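Local coordinates for protein formyltransferase (Francisella tularensis subsp. tularensis, PDB 4NV1) that belongs to the formyltransferase family, forms a two-subunit assembly and binds dTDP-4-amino-4,6-dideoxyglucose in a pocket, at residues N60-I65 against P81-N86; P99-W104 against N113-G118; M194-L199 against Y224-H229; V9-T14 against H75-F80. All blocks are in the same frame, centred on the assembly; numbering follows the deposited sequence.

Contact 4 (9-14 with 75-80) is the most central, its centre about 8 Å from the centre of the chain, and gives Asn12, His75, Ser76 and Lys77 to the dTDP-4-amino-4,6-dideoxyglucose pocket. Contact 2 (99-104 with 113-118), its centre about 20 Å from that of contact 4, reaches the same ligand through Trp104. Contact 1 (60-65 with 81-86) is structural packing; it touches contact 4 where Val85 CG2 meets Phe80 CB at 3.5 Å, and the segments of the two alternate along the chain. Contact 3 (194-199 with 224-229) belongs to the C-terminal dimerization region, about 43 Å from contact 1 centre to centre, though the side chain of Cys195 comes within about 7 Å of the ligand.

Contact 1. Residues N60-I65 against P81-N86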
# COMPACT_ATOMS: atom_id res chain seq x y z
N ASN A 60 16.45 24.84 -31.07
CA ASN A 60 15.65 25.47 -32.13
C ASN A 60 14.43 26.27 -31.65
O ASN A 60 13.58 26.70 -32.43
CB ASN A 60 15.13 24.33 -33.02
CG ASN A 60 16.25 23.58 -33.72
OD1 ASN A 60 17.25 24.17 -34.10
ND2 ASN A 60 16.10 22.27 -33.86
N GLY A 61 14.31 26.43 -30.34
CA GLY A 61 13.13 27.04 -29.75
C GLY A 61 13.04 28.42 -30.36
O GLY A 61 11.97 28.85 -30.80
N ASN A 62 14.20 29.07 -30.41
CA ASN A 62 14.33 30.43 -30.91
C ASN A 62 13.89 30.65 -32.36
O ASN A 62 13.53 31.78 -32.75
CB ASN A 62 15.75 30.93 -30.61
CG ASN A 62 15.89 31.46 -29.20
OD1 ASN A 62 14.91 31.78 -28.54
ND2 ASN A 62 17.12 31.58 -28.71
N ASP A 63 13.82 29.56 -33.12
CA ASP A 63 13.22 29.55 -34.45
C ASP A 63 11.72 29.77 -34.45
O ASP A 63 11.13 29.96 -35.51
CB ASP A 63 13.43 28.20 -35.15
CG ASP A 63 14.89 27.83 -35.39
OD1 ASP A 63 15.81 28.68 -35.25
OD2 ASP A 63 15.10 26.64 -35.73
N LEU A 64 11.03 29.65 -33.31
CA LEU A 64 9.61 30.00 -33.32
C LEU A 64 9.44 31.51 -33.17
O LEU A 64 8.33 32.04 -33.23
CB LEU A 64 8.84 29.36 -32.17
CG LEU A 64 8.57 27.86 -32.06
CD1 LEU A 64 9.48 27.06 -32.95
CD2 LEU A 64 8.77 27.45 -30.61
N ILE A 65 10.53 32.22 -32.89
CA ILE A 65 10.40 33.66 -32.80
C ILE A 65 9.95 34.11 -34.19
O ILE A 65 10.47 33.65 -35.22
CB ILE A 65 11.66 34.40 -32.30
CG1 ILE A 65 12.17 33.78 -31.00
CG2 ILE A 65 11.35 35.88 -32.05
CD1 ILE A 65 13.27 34.61 -30.36
N PRO A 81 13.98 28.74 -24.46
CA PRO A 81 15.12 29.65 -24.52
C PRO A 81 14.82 31.07 -24.09
O PRO A 81 13.70 31.51 -24.19
CB PRO A 81 15.51 29.64 -26.00
CG PRO A 81 15.11 28.27 -26.44
CD PRO A 81 13.96 27.79 -25.59
N ALA A 82 15.83 31.81 -23.65
CA ALA A 82 15.58 33.13 -23.09
C ALA A 82 14.98 34.07 -24.11
O ALA A 82 14.07 34.80 -23.80
CB ALA A 82 16.85 33.72 -22.49
N LYS A 83 15.47 34.05 -25.34
CA LYS A 83 15.13 35.09 -26.29
C LYS A 83 13.77 34.77 -26.87
O LYS A 83 13.03 35.67 -27.30
CB LYS A 83 16.19 35.13 -27.40
CG LYS A 83 17.55 34.65 -26.93
CD LYS A 83 18.69 35.35 -27.66
CE LYS A 83 19.90 35.53 -26.75
NZ LYS A 83 20.96 36.31 -27.46
N LEU A 84 13.42 33.48 -26.89
CA LEU A 84 12.02 33.16 -27.24
C LEU A 84 11.07 33.84 -26.22
O LEU A 84 10.21 34.60 -26.56
CB LEU A 84 11.82 31.67 -27.21
CG LEU A 84 10.39 31.31 -27.58
CD1 LEU A 84 9.87 31.71 -28.96
CD2 LEU A 84 10.22 29.83 -27.38
N VAL A 85 11.34 33.59 -24.96
CA VAL A 85 10.56 34.05 -23.81
C VAL A 85 10.60 35.57 -23.71
O VAL A 85 9.60 36.18 -23.35
CB VAL A 85 11.14 33.37 -22.55
CG1 VAL A 85 10.85 34.13 -21.28
CG2 VAL A 85 10.67 31.94 -22.46
N ASN A 86 11.74 36.17 -24.05
CA ASN A 86 11.86 37.63 -24.07
C ASN A 86 11.26 38.28 -25.30
O ASN A 86 11.00 39.49 -25.29
CB ASN A 86 13.32 38.04 -24.04
CG ASN A 86 13.98 37.73 -22.73
OD1 ASN A 86 13.32 37.64 -21.69
ND2 ASN A 86 15.29 37.54 -22.78
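Gly61 and Pro81 pass with CA atoms 6.2 Å apart, and the backbones close further to 5.1 Å between Asn62 CA and Leu84 CA. The first of these segments makes a short 3-10 turn at 61-64, the second the opening turn of helix 82-87, with Pro81 at its N-cap position. Gly61 has no side chain, and the Pro81 ring lies beside its backbone, CG being 4.0 Å from Gly61 CA. The Asn62 amide lies against the helix start: OD1 is 2.8 Å from Leu84 N and also touches Pro81 CB, while ND2 rests against Lys83 CG. Helix 82-87 is the connection of a beta-alpha-beta unit between neighbouring parallel strands 70-74 and 89-94 of a Rossmann-like sheet, and the 3-10 turn comes just ahead of strand 70-74. Leu84 has CG anti to the backbone N (chi1 -179°), and with chi2 at 60° CD1 meets Ile65 CG1 at 3.7 Å and Leu64 CB at 4.1 Å. Phe7 of strand 4-9 and Met57 also pack on Leu84. Ile65, sliding past Leu84 in the opposite direction, extends CD1 with chi2 -171° and ends 3.2 Å from Lys83 O.

Contact 2. Residues P99-W104 against N113-G118. With 0FX (dTDP-4-amino-4,6-dideoxyglucose), chain I.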
# COMPACT_ATOMS: atom_id res chain seq x y z
N PRO A 99 5.03 31.13 -5.12
CA PRO A 99 6.38 30.71 -5.36
C PRO A 99 6.82 29.51 -4.50
O PRO A 99 8.01 29.38 -4.27
CB PRO A 99 7.17 31.89 -4.84
CG PRO A 99 6.36 32.32 -3.64
CD PRO A 99 4.96 32.24 -4.15
N TYR A 100 5.89 28.73 -3.96
CA TYR A 100 6.22 27.59 -3.06
C TYR A 100 6.53 26.25 -3.79
O TYR A 100 5.78 25.82 -4.64
CB TYR A 100 5.12 27.36 -2.05
CG TYR A 100 4.60 28.61 -1.33
CD1 TYR A 100 3.43 29.19 -1.77
CD2 TYR A 100 5.24 29.16 -0.22
CE1 TYR A 100 2.92 30.31 -1.17
CE2 TYR A 100 4.73 30.32 0.42
CZ TYR A 100 3.55 30.87 -0.04
OH TYR A 100 2.95 32.02 0.47
N ASN A 101 7.68 25.69 -3.48
CA ASN A 101 8.14 24.35 -3.93
C ASN A 101 8.25 24.40 -5.43
O ASN A 101 7.60 23.65 -6.13
CB ASN A 101 7.20 23.24 -3.46
CG ASN A 101 7.38 22.96 -1.99
OD1 ASN A 101 8.50 23.01 -1.48
ND2 ASN A 101 6.29 22.64 -1.30
N ARG A 102 8.92 25.44 -5.90
CA ARG A 102 9.23 25.60 -7.31
C ARG A 102 10.17 24.46 -7.63
O ARG A 102 10.90 23.95 -6.77
CB ARG A 102 9.86 26.99 -7.58
CG ARG A 102 8.81 28.07 -7.40
CD ARG A 102 9.35 29.46 -7.14
NE ARG A 102 10.42 29.74 -8.07
CZ ARG A 102 11.70 29.92 -7.74
NH1 ARG A 102 12.06 29.93 -6.46
NH2 ARG A 102 12.58 30.13 -8.71
N GLY A 103 10.17 24.04 -8.89
CA GLY A 103 11.09 22.97 -9.25
C GLY A 103 10.40 21.63 -9.30
O GLY A 103 9.25 21.53 -9.72
N TRP A 104 11.10 20.60 -8.87
CA TRP A 104 10.60 19.23 -9.07
C TRP A 104 9.58 18.67 -8.06
O TRP A 104 9.77 18.77 -6.85
CB TRP A 104 11.80 18.28 -9.24
CG TRP A 104 12.23 18.31 -10.66
CD1 TRP A 104 12.95 19.29 -11.29
CD2 TRP A 104 11.87 17.36 -11.67
NE1 TRP A 104 13.08 18.99 -12.62
CE2 TRP A 104 12.43 17.81 -12.88
CE3 TRP A 104 11.14 16.17 -11.66
CZ2 TRP A 104 12.29 17.09 -14.07
CZ3 TRP A 104 10.99 15.47 -12.85
CH2 TRP A 104 11.57 15.93 -14.03
N ASN A 113 6.57 18.95 3.50
CA ASN A 113 6.95 20.18 4.17
C ASN A 113 5.83 21.15 4.46
O ASN A 113 6.08 22.14 5.03
CB ASN A 113 8.12 20.83 3.44
CG ASN A 113 7.74 21.46 2.10
OD1 ASN A 113 6.63 21.89 1.85
ND2 ASN A 113 8.74 21.55 1.25
N LYS A 114 4.60 20.83 4.11
CA LYS A 114 3.41 21.60 4.32
C LYS A 114 3.31 22.98 3.71
O LYS A 114 2.31 23.60 3.97
CB LYS A 114 2.98 21.68 5.79
CG LYS A 114 3.29 20.42 6.58
CD LYS A 114 2.53 19.25 5.96
CE LYS A 114 2.74 17.95 6.73
NZ LYS A 114 1.76 16.98 6.13
N LEU A 115 4.24 23.44 2.87
CA LEU A 115 3.96 24.62 2.03
C LEU A 115 2.75 24.42 1.13
O LEU A 115 2.50 23.30 0.66
CB LEU A 115 5.23 24.98 1.27
CG LEU A 115 6.36 25.40 2.25
CD1 LEU A 115 7.58 25.84 1.46
CD2 LEU A 115 5.95 26.51 3.22
N PRO A 116 1.93 25.47 0.90
CA PRO A 116 0.85 25.33 -0.06
C PRO A 116 1.22 24.65 -1.39
O PRO A 116 2.33 24.79 -1.90
CB PRO A 116 0.52 26.79 -0.39
CG PRO A 116 0.70 27.44 0.93
CD PRO A 116 2.03 26.86 1.33
N ILE A 117 0.22 24.04 -1.98
CA ILE A 117 0.34 23.39 -3.28
C ILE A 117 -0.94 23.78 -3.98
O ILE A 117 -2.00 24.01 -3.38
CB ILE A 117 0.44 21.84 -3.10
CG1 ILE A 117 0.50 21.11 -4.43
CG2 ILE A 117 -0.83 21.35 -2.41
CD1 ILE A 117 1.78 21.36 -5.19
N GLY A 118 -0.88 23.83 -5.30
CA GLY A 118 -2.03 24.27 -6.08
C GLY A 118 -1.55 24.35 -7.51
O GLY A 118 -0.63 23.56 -7.92
O4P 0FX I . 4.30 16.35 -15.04
P2 0FX I . 4.45 15.45 -16.28
O3P 0FX I . 3.34 14.85 -17.12
O1G 0FX I . 5.89 15.60 -16.95
C1G 0FX I . 6.27 16.78 -17.62
C2G 0FX I . 7.71 16.44 -17.95
O2G 0FX I . 7.85 15.09 -18.40
C3G 0FX I . 8.62 16.63 -16.74
O3G 0FX I . 9.93 16.46 -17.31
C4G 0FX I . 8.34 18.02 -16.13
N4A 0FX I . 9.23 18.34 -15.03
C5G 0FX I . 6.88 18.19 -15.68
C6G 0FX I . 6.62 19.59 -15.14
O5G 0FX I . 6.06 17.96 -16.83
OPP 0FX I . 4.78 13.90 -16.06
P 0FX I . 5.76 13.07 -15.13
O1P 0FX I . 7.22 13.09 -15.52
O2P 0FX I . 4.79 11.89 -15.14
O5 0FX I . 5.58 13.54 -13.60
C5 0FX I . 4.25 13.52 -13.05
C4 0FX I . 4.25 13.09 -11.60
O4 0FX I . 4.49 11.70 -11.51
C3 0FX I . 5.29 13.71 -10.72
O3 0FX I . 4.82 14.89 -10.04
C2 0FX I . 5.48 12.67 -9.62
C1 0FX I . 5.22 11.36 -10.36
N11 0FX I . 6.49 10.66 -10.60
C61 0FX I . 7.16 10.88 -11.75
C51 0FX I . 8.36 10.24 -11.98
C5A 0FX I . 9.23 10.43 -13.20
C21 0FX I . 6.96 9.81 -9.67
O21 0FX I . 6.29 9.54 -8.53
N31 0FX I . 8.09 9.12 -9.85
C41 0FX I . 8.76 9.36 -11.00
O41 0FX I . 9.92 8.76 -11.26
O HOH W 1 3.47 24.56 -4.33
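Asn113 OD1 accepts two N-H groups, Leu115 N at 3.0 Å and Asn101 ND2 at 3.3 Å. The first bond closes an Asx turn, which carries the chain from the end of helix 106-113 toward strand 117-123 of the main sheet. The second is half of a reciprocal amide pair: Asn113 ND2 gives its own hydrogen to Asn101 OD1 at 3.1 Å, N-H...O 173°. The two amides meet tip to tip and nearly coplanar, their planes 25° apart, so that each N-H points almost straight at the opposite oxygen. Asn101 is buried, and both ends of its amide are held again outside the pair, OD1 by Asn186 ND2 and ND2 with Ser110 OG, which should fix its rotation. Next to it the Tyr100 ring is sandwiched between prolines. Pro116 CD makes a CH-pi contact over the middle of one face, 4.1 Å from the centroid, and Pro99 CD lies over the opposite face toward the rim; the peptide bond before Pro99 is cis. A water joins the two backbones by donating to Tyr100 O at 2.6 Å and to Pro116 O. Further on, past strand 102-103, the segment enters the ligand pocket with Trp104, a poorly ordered side chain. There the amino nitrogen N4A of dTDP-4-amino-4,6-dideoxyglucose sits over one face of the indole, toward its rim, 3.4 Å from Trp104 CZ2.

Contact 3. Residues M194-L199 against Y224-H229. With PO4 (phosphate ion), chain J.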
# COMPACT_ATOMS: atom_id res chain seq x y z
N MET A 194 15.78 12.03 -1.22
CA MET A 194 14.72 11.67 -0.29
C MET A 194 14.25 10.25 -0.57
O MET A 194 13.46 9.70 0.20
CB MET A 194 13.47 12.53 -0.51
CG MET A 194 13.63 14.01 -0.39
SD MET A 194 12.03 14.73 0.02
CE MET A 194 11.21 14.47 -1.54
N CYS A 195 14.68 9.69 -1.70
CA CYS A 195 14.18 8.41 -2.16
C CYS A 195 14.66 7.23 -1.32
O CYS A 195 13.89 6.28 -1.11
CB CYS A 195 14.53 8.23 -3.63
SG CYS A 195 13.45 9.25 -4.66
N GLU A 196 15.91 7.30 -0.87
CA GLU A 196 16.47 6.33 0.03
C GLU A 196 16.04 6.58 1.46
O GLU A 196 16.37 7.59 2.06
CB GLU A 196 17.98 6.37 0.04
CG GLU A 196 18.54 5.21 0.86
CD GLU A 196 19.84 4.69 0.27
OE1 GLU A 196 19.98 3.47 0.09
OE2 GLU A 196 20.69 5.53 -0.07
N ILE A 197 15.28 5.63 1.99
CA ILE A 197 14.79 5.71 3.35
C ILE A 197 15.97 5.46 4.26
O ILE A 197 16.81 4.54 4.03
CB ILE A 197 13.69 4.67 3.59
CG1 ILE A 197 12.42 5.05 2.85
CG2 ILE A 197 13.43 4.44 5.07
CD1 ILE A 197 11.30 4.04 3.08
N ASP A 198 16.02 6.25 5.32
CA ASP A 198 17.02 6.01 6.36
C ASP A 198 16.39 5.29 7.58
O ASP A 198 15.74 5.87 8.41
CB ASP A 198 17.71 7.32 6.70
CG ASP A 198 18.50 7.24 7.97
OD1 ASP A 198 18.82 6.10 8.38
OD2 ASP A 198 18.72 8.33 8.56
N LEU A 199 16.57 3.98 7.65
CA LEU A 199 15.82 3.13 8.60
C LEU A 199 16.00 3.53 10.04
O LEU A 199 15.10 3.29 10.85
CB LEU A 199 16.21 1.66 8.45
CG LEU A 199 15.82 1.19 7.04
CD1 LEU A 199 16.69 0.10 6.42
CD2 LEU A 199 14.34 0.81 7.06
N TYR A 224 12.73 3.72 -1.22
CA TYR A 224 13.28 2.38 -1.04
C TYR A 224 14.14 2.30 0.19
O TYR A 224 14.50 3.32 0.77
CB TYR A 224 14.01 1.90 -2.31
CG TYR A 224 15.28 2.65 -2.59
CD1 TYR A 224 15.28 3.78 -3.40
CD2 TYR A 224 16.47 2.28 -1.99
CE1 TYR A 224 16.43 4.51 -3.61
CE2 TYR A 224 17.63 3.00 -2.19
CZ TYR A 224 17.60 4.11 -3.02
OH TYR A 224 18.75 4.79 -3.27
N PHE A 225 14.32 1.06 0.68
CA PHE A 225 15.42 0.80 1.61
C PHE A 225 16.34 -0.30 1.11
O PHE A 225 15.97 -1.14 0.28
CB PHE A 225 14.96 0.52 3.06
CG PHE A 225 14.07 -0.69 3.23
CD1 PHE A 225 12.69 -0.53 3.34
CD2 PHE A 225 14.60 -1.95 3.34
CE1 PHE A 225 11.85 -1.60 3.49
CE2 PHE A 225 13.77 -3.03 3.54
CZ PHE A 225 12.39 -2.88 3.60
N ILE A 226 17.55 -0.29 1.66
CA ILE A 226 18.51 -1.36 1.41
C ILE A 226 18.61 -2.14 2.72
O ILE A 226 18.93 -1.55 3.75
CB ILE A 226 19.87 -0.81 0.97
CG1 ILE A 226 19.74 0.14 -0.22
CG2 ILE A 226 20.83 -1.96 0.68
CD1 ILE A 226 19.34 -0.54 -1.51
N ASP A 227 18.24 -3.42 2.73
CA ASP A 227 18.24 -4.17 4.00
C ASP A 227 19.60 -4.81 4.26
O ASP A 227 20.54 -4.58 3.50
CB ASP A 227 17.11 -5.19 4.09
CG ASP A 227 17.31 -6.44 3.21
OD1 ASP A 227 18.33 -6.73 2.55
OD2 ASP A 227 16.33 -7.20 3.20
N GLU A 228 19.68 -5.52 5.38
CA GLU A 228 20.85 -6.28 5.85
C GLU A 228 21.67 -6.98 4.81
O GLU A 228 22.88 -6.95 4.83
CB GLU A 228 20.33 -7.47 6.66
CG GLU A 228 20.58 -7.39 8.14
CD GLU A 228 19.86 -8.49 8.91
OE1 GLU A 228 19.31 -9.43 8.30
OE2 GLU A 228 19.84 -8.39 10.14
N HIS A 229 20.95 -7.72 3.98
CA HIS A 229 21.53 -8.63 3.04
C HIS A 229 21.71 -7.86 1.77
O HIS A 229 21.94 -8.45 0.73
CB HIS A 229 20.58 -9.82 2.85
CG HIS A 229 20.17 -10.43 4.15
ND1 HIS A 229 21.06 -11.07 4.99
CD2 HIS A 229 18.98 -10.45 4.79
CE1 HIS A 229 20.43 -11.48 6.07
NE2 HIS A 229 19.17 -11.10 5.99
P PO4 J . 17.53 -4.46 8.48
O1 PO4 J . 16.60 -3.36 9.02
O2 PO4 J . 18.07 -5.29 9.63
O3 PO4 J . 18.71 -3.85 7.76
O4 PO4 J . 16.89 -5.38 7.46
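Cys195 O, at the end of helix 188-195, accepts from Tyr224 N at 2.8 Å, while Cys195 CB rests near CE1 of the same tyrosine. Glu196 follows and lies across the tyrosine ring: its CA makes a CH-pi contact over one face, 4.1 Å from the centroid and offset toward the rim. Tyr224 CG sits between its own backbone N and carbonyl carbon (chi1 69°), on the way to this ring position. The Glu196 chain is bent at chi2, and OE1 ends beside Tyr224 CE2 at 3.3 Å and Ile226 CG1 at 3.4 Å; Lys232 makes a cation-pi contact with the same ring. Ile197 N then bonds to Tyr224 O at 2.7 Å, nearly straight at 168°. Together the two backbone bonds bracket Glu196 in a single bridge, which ties the chain leaving helix 188-195 to strand 223-226. That strand pairs antiparallel with 232-242 in the C-terminal dimerization region. Ile197 CB also packs on Phe225 CB, and Ile209 of the second subunit packs on Ile197. Leu199 crosses Phe225 at about a right angle, with CD1 3.8 Å from Phe225 CB and close to Ile226 O; its backbone is hydrogen-bonded to the second subunit. Beyond the strand, Glu228 N makes a weak 3.5 Å bond to O4 of a phosphate ion that Arg206 of the second subunit also holds.

Contact 4. Residues V9-T14 against H75-F80; sequences VTDNRT and HSKQLF. With 0FX (dTDP-4-amino-4,6-dideoxyglucose), chain I.
Asp11 and His75 are joined through the backbone, Asp11 N donating to His75 O at 2.7 Å, where two loops run side by side. The loops follow strands 4-9 and 70-74, neighbours in the parallel part of a Rossmann-like sheet, and line the pocket of dTDP-4-amino-4,6-dideoxyglucose. Val9, ending the first strand, meets Phe80 tip to tip, CG2 3.6 Å from CZ, with CG1 near Ser76 OG. The Asp11 side chain crosses that of Lys77 at about a right angle, and OD2 takes Lys77 N on its anti lone pair, at a modelled 2.5 Å; OD1 accepts from Ser36 N. Lys77 bends at its last torsion (chi4 -47°), bringing NZ to 3.2 Å from the ligand O2G. His75 presents its ring edge to the phosphate: ND1 donates in plane to O4P at 2.9 Å, while NE2 is hydrogen-bonded to Glu158 OE1, a second-shell contact that should hold the ring's orientation. Asn12 ND2 adds a weak bond to O3P, while its OD1 accepts from Ile15 N. The two backbone N-H groups and Lys77 NZ, 5.5 Å from OD2, would favour a negative charge on Asp11, while NZ itself bonds to the ligand.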
# COMPACT_ATOMS: atom_id res chain seq x y z
N VAL A 9 3.41 23.80 -26.23
CA VAL A 9 4.30 22.72 -25.88
C VAL A 9 3.88 21.91 -24.65
O VAL A 9 3.68 22.46 -23.55
CB VAL A 9 5.64 23.32 -25.59
CG1 VAL A 9 6.67 22.22 -25.59
CG2 VAL A 9 5.94 24.41 -26.61
N THR A 10 3.68 20.61 -24.86
CA THR A 10 3.38 19.67 -23.77
C THR A 10 3.86 18.25 -24.04
O THR A 10 3.86 17.81 -25.21
CB THR A 10 1.87 19.52 -23.56
OG1 THR A 10 1.64 18.72 -22.39
CG2 THR A 10 1.20 18.90 -24.75
N ASP A 11 4.25 17.57 -22.96
CA ASP A 11 4.43 16.14 -23.02
C ASP A 11 3.38 15.37 -22.25
O ASP A 11 3.66 14.27 -21.82
CB ASP A 11 5.83 15.84 -22.52
CG ASP A 11 6.86 16.40 -23.47
OD1 ASP A 11 6.83 15.94 -24.61
OD2 ASP A 11 7.61 17.34 -23.14
N ASN A 12 2.15 15.87 -22.14
CA ASN A 12 1.11 15.16 -21.39
C ASN A 12 -0.09 14.92 -22.23
O ASN A 12 -0.62 15.88 -22.75
CB ASN A 12 0.56 16.00 -20.25
CG ASN A 12 -0.39 15.23 -19.34
OD1 ASN A 12 -1.59 15.06 -19.59
ND2 ASN A 12 0.15 14.81 -18.22
N ARG A 13 -0.55 13.68 -22.30
CA ARG A 13 -1.66 13.33 -23.16
C ARG A 13 -2.91 14.02 -22.68
O ARG A 13 -3.75 14.41 -23.49
CB ARG A 13 -1.88 11.82 -23.08
CG ARG A 13 -3.32 11.29 -23.11
CD ARG A 13 -3.81 10.88 -24.50
NE ARG A 13 -3.34 9.55 -24.89
CZ ARG A 13 -2.16 9.25 -25.46
NH1 ARG A 13 -1.26 10.17 -25.76
NH2 ARG A 13 -1.87 7.99 -25.76
N THR A 14 -3.10 14.05 -21.36
CA THR A 14 -4.37 14.57 -20.85
C THR A 14 -4.47 16.08 -21.08
O THR A 14 -5.47 16.60 -21.59
CB THR A 14 -4.58 14.17 -19.37
OG1 THR A 14 -5.22 12.89 -19.37
CG2 THR A 14 -5.50 15.15 -18.64
N HIS A 75 3.26 21.18 -18.83
CA HIS A 75 3.70 19.82 -18.50
C HIS A 75 4.63 19.34 -19.63
O HIS A 75 4.33 18.43 -20.35
CB HIS A 75 2.53 18.87 -18.32
CG HIS A 75 1.86 19.00 -17.00
ND1 HIS A 75 2.21 18.22 -15.91
CD2 HIS A 75 0.85 19.80 -16.58
CE1 HIS A 75 1.42 18.50 -14.90
NE2 HIS A 75 0.57 19.44 -15.29
N SER A 76 5.71 20.07 -19.80
CA SER A 76 6.47 20.09 -21.02
C SER A 76 7.73 19.58 -20.42
O SER A 76 8.18 20.22 -19.46
CB SER A 76 6.75 21.53 -21.46
OG SER A 76 7.96 21.65 -22.22
N LYS A 77 8.35 18.56 -21.04
CA LYS A 77 9.69 18.16 -20.59
C LYS A 77 10.78 19.25 -20.70
O LYS A 77 11.83 19.13 -20.07
CB LYS A 77 10.16 16.88 -21.32
CG LYS A 77 9.32 15.64 -21.05
CD LYS A 77 9.72 14.50 -21.98
CE LYS A 77 9.00 13.17 -21.74
NZ LYS A 77 9.00 12.81 -20.30
N GLN A 78 10.58 20.28 -21.52
CA GLN A 78 11.71 21.19 -21.86
C GLN A 78 11.49 22.66 -21.48
O GLN A 78 10.36 23.13 -21.50
CB GLN A 78 11.98 21.21 -23.37
CG GLN A 78 11.64 19.94 -24.12
CD GLN A 78 11.92 19.98 -25.62
OE1 GLN A 78 12.96 20.47 -26.07
NE2 GLN A 78 10.99 19.46 -26.38
N LEU A 79 12.59 23.36 -21.23
CA LEU A 79 12.59 24.79 -20.96
C LEU A 79 12.87 25.64 -22.20
O LEU A 79 13.72 25.31 -23.04
CB LEU A 79 13.68 25.11 -19.96
CG LEU A 79 13.61 24.20 -18.72
CD1 LEU A 79 14.97 24.16 -18.03
CD2 LEU A 79 12.46 24.63 -17.81
N PHE A 80 12.15 26.77 -22.24
CA PHE A 80 12.07 27.63 -23.39
C PHE A 80 13.32 28.50 -23.32
O PHE A 80 13.69 28.94 -22.23
CB PHE A 80 10.83 28.54 -23.33
CG PHE A 80 9.50 27.91 -23.69
CD1 PHE A 80 9.24 26.56 -23.60
CD2 PHE A 80 8.47 28.73 -24.05
CE1 PHE A 80 7.98 26.04 -23.91
CE2 PHE A 80 7.22 28.25 -24.33
CZ PHE A 80 6.97 26.89 -24.28
O4P 0FX I . 4.30 16.35 -15.04
P2 0FX I . 4.45 15.45 -16.28
O3P 0FX I . 3.34 14.85 -17.12
O1G 0FX I . 5.89 15.60 -16.95
C1G 0FX I . 6.27 16.78 -17.62
C2G 0FX I . 7.71 16.44 -17.95
O2G 0FX I . 7.85 15.09 -18.40
C3G 0FX I . 8.62 16.63 -16.74
O3G 0FX I . 9.93 16.46 -17.31
C4G 0FX I . 8.34 18.02 -16.13
N4A 0FX I . 9.23 18.34 -15.03
C5G 0FX I . 6.88 18.19 -15.68
C6G 0FX I . 6.62 19.59 -15.14
O5G 0FX I . 6.06 17.96 -16.83
OPP 0FX I . 4.78 13.90 -16.06
P 0FX I . 5.76 13.07 -15.13
O1P 0FX I . 7.22 13.09 -15.52
O2P 0FX I . 4.79 11.89 -15.14
O5 0FX I . 5.58 13.54 -13.60
C5 0FX I . 4.25 13.52 -13.05
C4 0FX I . 4.25 13.09 -11.60
O4 0FX I . 4.49 11.70 -11.51
C3 0FX I . 5.29 13.71 -10.72
O3 0FX I . 4.82 14.89 -10.04
C2 0FX I . 5.48 12.67 -9.62
C1 0FX I . 5.22 11.36 -10.36
N11 0FX I . 6.49 10.66 -10.60
C61 0FX I . 7.16 10.88 -11.75
C51 0FX I . 8.36 10.24 -11.98
C5A 0FX I . 9.23 10.43 -13.20
C21 0FX I . 6.96 9.81 -9.67
O21 0FX I . 6.29 9.54 -8.53
N31 0FX I . 8.09 9.12 -9.85
C41 0FX I . 8.76 9.36 -11.00
O41 0FX I . 9.92 8.76 -11.26